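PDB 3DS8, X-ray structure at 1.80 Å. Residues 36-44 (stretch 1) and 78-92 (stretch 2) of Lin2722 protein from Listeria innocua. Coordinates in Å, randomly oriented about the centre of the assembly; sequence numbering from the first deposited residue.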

# COMPACT_ATOMS: atom_id res chain seq x y z
N ALA A 36 11.20 -14.67 -5.06
CA ALA A 36 9.87 -14.44 -4.51
C ALA A 36 9.40 -15.63 -3.68
O ALA A 36 9.84 -16.76 -3.89
CB ALA A 36 8.84 -14.16 -5.57
N LEU A 37 8.52 -15.32 -2.75
CA LEU A 37 7.85 -16.28 -1.89
C LEU A 37 6.34 -15.95 -1.96
O LEU A 37 5.97 -14.78 -2.12
CB LEU A 37 8.41 -16.07 -0.48
CG LEU A 37 7.99 -16.89 0.70
CD1 LEU A 37 8.96 -16.66 1.88
CD2 LEU A 37 6.65 -16.47 1.02
N THR A 38 5.47 -16.96 -1.92
CA THR A 38 4.03 -16.71 -1.78
C THR A 38 3.61 -17.09 -0.36
O THR A 38 3.99 -18.13 0.14
CB THR A 38 3.21 -17.47 -2.85
OG1 THR A 38 3.50 -16.92 -4.13
CG2 THR A 38 1.69 -17.38 -2.57
N MSE A 39 2.85 -16.21 0.30
CA MSE A 39 2.37 -16.48 1.64
C MSE A 39 0.89 -16.24 1.66
O MSE A 39 0.43 -15.26 1.12
CB MSE A 39 2.94 -15.54 2.69
CG MSE A 39 4.34 -15.75 3.06
SE MSE A 39 4.70 -14.63 4.68
CE MSE A 39 3.80 -15.62 6.01
N THR A 40 0.15 -17.11 2.34
CA THR A 40 -1.26 -16.85 2.46
C THR A 40 -1.71 -17.09 3.90
O THR A 40 -1.08 -17.86 4.64
CB THR A 40 -2.02 -17.75 1.49
OG1 THR A 40 -1.66 -19.10 1.73
CG2 THR A 40 -1.65 -17.43 -0.00
N VAL A 41 -2.79 -16.44 4.30
CA VAL A 41 -3.29 -16.54 5.69
C VAL A 41 -4.80 -16.71 5.64
O VAL A 41 -5.47 -16.24 4.71
CB VAL A 41 -2.84 -15.33 6.59
CG1 VAL A 41 -3.41 -13.97 6.06
CG2 VAL A 41 -3.29 -15.51 8.10
N ASN A 42 -5.30 -17.44 6.62
CA ASN A 42 -6.71 -17.73 6.78
C ASN A 42 -7.00 -17.47 8.26
O ASN A 42 -6.36 -18.06 9.14
CB ASN A 42 -6.93 -19.19 6.43
CG ASN A 42 -8.36 -19.63 6.47
OD1 ASN A 42 -9.25 -18.99 7.06
ND2 ASN A 42 -8.60 -20.77 5.87
N SER A 43 -8.00 -16.64 8.51
CA SER A 43 -8.46 -16.34 9.86
C SER A 43 -8.91 -17.57 10.64
O SER A 43 -9.07 -17.48 11.86
CB SER A 43 -9.62 -15.34 9.82
OG SER A 43 -10.80 -15.96 9.33
N GLU A 44 -9.15 -18.69 9.95
CA GLU A 44 -9.50 -19.98 10.57
C GLU A 44 -8.33 -20.47 11.41
O GLU A 44 -8.53 -21.25 12.36
CB GLU A 44 -9.79 -21.08 9.52
CG GLU A 44 -11.08 -20.92 8.70
CD GLU A 44 -11.09 -21.85 7.46
OE1 GLU A 44 -10.68 -23.04 7.59
OE2 GLU A 44 -11.48 -21.37 6.36
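Stretch 2 78-92: KWLKIAMEDLKSRYG

Stretch 2 is helical from Lys78 to Tyr91, continuing a helix that begins earlier in the chain. It packs across one side of the strand formed by residues 36-42. The axes approach to 8.9 Å, and their N-to-C directions make an angle of 130°, so the helix runs obliquely against the strand, closer to antiparallel than parallel. The start of the strand therefore meets the C-terminal end of the helix, and Ser43, just past the strand, meets Trp79, near the start of stretch 2. The two stretches together bury 447 Å². No hydrogen bond links them; the contact is mainly apolar.

The strand alternates in the usual way. Leu37, Met39 and Val41 point toward the helix. Thr40 and Asn42 point away, and Ala36 and Thr38 are out of reach.

Leu37 takes chi1 t and chi2 t. Leu37 CD1 contacts three helix residues: it lies 3.7 Å from Tyr91 CE2, 4.0 Å from Arg90 NH1 and 4.3 Å from Leu87 CD1. It approaches both the Tyr91 ring and the Arg90 guanidinium obliquely.

Met39 is a selenomethionine and has the largest covered area of the strand residues, 85 Å². Met39 SE lies 3.8 Å from Met84 CE and 4.1 Å from Leu87 CD1. Met39 CE is 3.8 Å from Ala83 CB and 3.6 Å from Ala83 O. The small Ala83 side chain points toward the strand. Met84, also a selenomethionine, starts away from the strand, but its end comes nearer and reaches the Met39 selenium.

Val41 has chi1 p. Val41 CG1 is 4.0 Å from Trp79 CB, so it packs near the root of the tryptophan side chain.

Asn42 points away from the helix and is hydrogen-bonded to Glu44. Glu44 N donates to Asn42 OD1 at 2.9 Å, and Asn42 ND2 donates to Glu44 OE2 at 3.0 Å.

Ser43 points toward the helix. Ser43 CA lies over one face of the Trp79 ring, and Ser43 CB is 3.2 Å from Trp79 CZ2, a tight contact. The nearest CA pair across the stretches is also here, with Ser43 CA 6.8 Å from Trp79 CA. Ser43 OG is hydrogen-bonded elsewhere in the structure. Glu44 does not reach the helix.

Within the helix, backbone hydrogen bonds, N of residue i+4 to O of residue i, run from Ile82 N to Lys78 O through Gly92 N to Lys88 O; that from Asp86 N to Ile82 O is weak. Lys81 NZ forms a salt bridge with Glu85 OE2 at 2.7 Å, out of reach of the strand. Gly92 leaves the helical conformation with positive phi.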

# COMPACT_ATOMS: atom_id res chain seq x y z
N LYS A 78 -4.57 -7.16 11.10
CA LYS A 78 -4.35 -8.10 12.21
C LYS A 78 -3.82 -9.45 11.73
O LYS A 78 -2.90 -10.00 12.32
CB LYS A 78 -5.65 -8.33 12.98
CG LYS A 78 -6.14 -7.10 13.71
CD LYS A 78 -7.40 -7.43 14.51
CE LYS A 78 -8.25 -6.20 14.73
NZ LYS A 78 -7.43 -5.05 15.26
N TRP A 79 -4.38 -9.96 10.63
CA TRP A 79 -3.92 -11.23 10.07
C TRP A 79 -2.52 -11.12 9.44
O TRP A 79 -1.69 -12.04 9.56
CB TRP A 79 -4.92 -11.78 9.06
CG TRP A 79 -6.26 -11.99 9.64
CD1 TRP A 79 -6.57 -12.26 10.94
CD2 TRP A 79 -7.49 -11.95 8.93
NE1 TRP A 79 -7.95 -12.36 11.09
CE2 TRP A 79 -8.54 -12.17 9.87
CE3 TRP A 79 -7.83 -11.74 7.60
CZ2 TRP A 79 -9.89 -12.21 9.49
CZ3 TRP A 79 -9.18 -11.75 7.23
CH2 TRP A 79 -10.18 -12.02 8.16
N LEU A 80 -2.26 -9.99 8.80
CA LEU A 80 -0.94 -9.69 8.26
C LEU A 80 0.11 -9.69 9.37
O LEU A 80 1.18 -10.28 9.21
CB LEU A 80 -0.95 -8.36 7.53
CG LEU A 80 0.35 -7.84 6.92
CD1 LEU A 80 0.83 -8.82 5.86
CD2 LEU A 80 0.11 -6.46 6.32
N LYS A 81 -0.18 -9.03 10.50
CA LYS A 81 0.73 -9.03 11.66
C LYS A 81 1.10 -10.44 12.10
O LYS A 81 2.25 -10.75 12.33
CB LYS A 81 0.11 -8.27 12.85
CG LYS A 81 0.61 -8.64 14.28
CD LYS A 81 1.75 -7.81 14.65
CE LYS A 81 2.07 -7.86 16.16
NZ LYS A 81 1.51 -8.95 17.03
N ILE A 82 0.11 -11.31 12.19
CA ILE A 82 0.34 -12.69 12.62
C ILE A 82 1.30 -13.38 11.65
O ILE A 82 2.26 -14.04 12.06
CB ILE A 82 -0.99 -13.47 12.74
CG1 ILE A 82 -1.84 -12.88 13.90
CG2 ILE A 82 -0.74 -14.97 12.94
CD1 ILE A 82 -3.30 -13.36 13.91
N ALA A 83 1.06 -13.18 10.37
CA ALA A 83 1.90 -13.75 9.31
C ALA A 83 3.30 -13.11 9.28
O ALA A 83 4.32 -13.81 9.05
CB ALA A 83 1.21 -13.61 7.97
N MSE A 84 3.37 -11.81 9.49
CA MSE A 84 4.67 -11.11 9.56
C MSE A 84 5.51 -11.54 10.77
O MSE A 84 6.75 -11.56 10.65
CB MSE A 84 4.50 -9.60 9.57
CG MSE A 84 3.94 -9.05 8.29
SE MSE A 84 5.04 -9.54 6.68
CE MSE A 84 4.06 -11.18 6.08
N GLU A 85 4.87 -11.93 11.87
CA GLU A 85 5.62 -12.51 13.01
C GLU A 85 6.32 -13.79 12.54
O GLU A 85 7.48 -14.03 12.87
CB GLU A 85 4.74 -12.79 14.23
CG GLU A 85 4.24 -11.55 14.90
CD GLU A 85 3.15 -11.82 15.96
OE1 GLU A 85 2.32 -12.74 15.78
OE2 GLU A 85 3.10 -11.08 16.95
N ASP A 86 5.63 -14.60 11.75
CA ASP A 86 6.23 -15.85 11.25
C ASP A 86 7.32 -15.57 10.22
O ASP A 86 8.37 -16.22 10.25
CB ASP A 86 5.15 -16.73 10.61
CG ASP A 86 4.26 -17.39 11.62
OD1 ASP A 86 4.61 -17.40 12.83
OD2 ASP A 86 3.22 -17.94 11.21
N LEU A 87 7.08 -14.61 9.33
CA LEU A 87 8.10 -14.24 8.33
C LEU A 87 9.39 -13.78 8.99
O LEU A 87 10.47 -14.23 8.61
CB LEU A 87 7.59 -13.15 7.41
CG LEU A 87 8.50 -12.79 6.22
CD1 LEU A 87 8.72 -14.01 5.24
CD2 LEU A 87 7.97 -11.59 5.47
N LYS A 88 9.26 -12.91 9.99
CA LYS A 88 10.43 -12.37 10.69
C LYS A 88 11.12 -13.50 11.48
O LYS A 88 12.36 -13.58 11.54
CB LYS A 88 10.09 -11.19 11.60
CG LYS A 88 11.36 -10.50 12.21
CD LYS A 88 11.11 -9.13 12.82
CE LYS A 88 12.40 -8.50 13.32
NZ LYS A 88 12.71 -9.06 14.63
N SER A 89 10.31 -14.36 12.10
CA SER A 89 10.87 -15.50 12.81
C SER A 89 11.72 -16.36 11.90
O SER A 89 12.83 -16.78 12.31
CB SER A 89 9.78 -16.34 13.44
OG SER A 89 10.37 -17.34 14.23
N ARG A 90 11.21 -16.66 10.71
CA ARG A 90 11.93 -17.48 9.72
C ARG A 90 13.17 -16.80 9.14
O ARG A 90 14.21 -17.44 9.05
CB ARG A 90 10.98 -17.89 8.57
CG ARG A 90 11.60 -18.76 7.49
CD ARG A 90 10.61 -19.18 6.39
NE ARG A 90 11.17 -20.31 5.61
CZ ARG A 90 10.77 -20.72 4.40
NH1 ARG A 90 9.83 -20.11 3.71
NH2 ARG A 90 11.38 -21.78 3.88
N TYR A 91 13.06 -15.53 8.75
CA TYR A 91 14.13 -14.87 8.00
C TYR A 91 14.79 -13.68 8.68
O TYR A 91 15.80 -13.19 8.18
CB TYR A 91 13.62 -14.40 6.63
CG TYR A 91 13.21 -15.51 5.70
CD1 TYR A 91 14.16 -16.32 5.10
CD2 TYR A 91 11.87 -15.76 5.42
CE1 TYR A 91 13.79 -17.34 4.25
CE2 TYR A 91 11.50 -16.77 4.55
CZ TYR A 91 12.47 -17.55 3.97
OH TYR A 91 12.11 -18.56 3.10
N GLY A 92 14.18 -13.12 9.72
CA GLY A 92 14.83 -12.04 10.48
C GLY A 92 14.72 -10.60 9.98
O GLY A 92 15.27 -9.70 10.61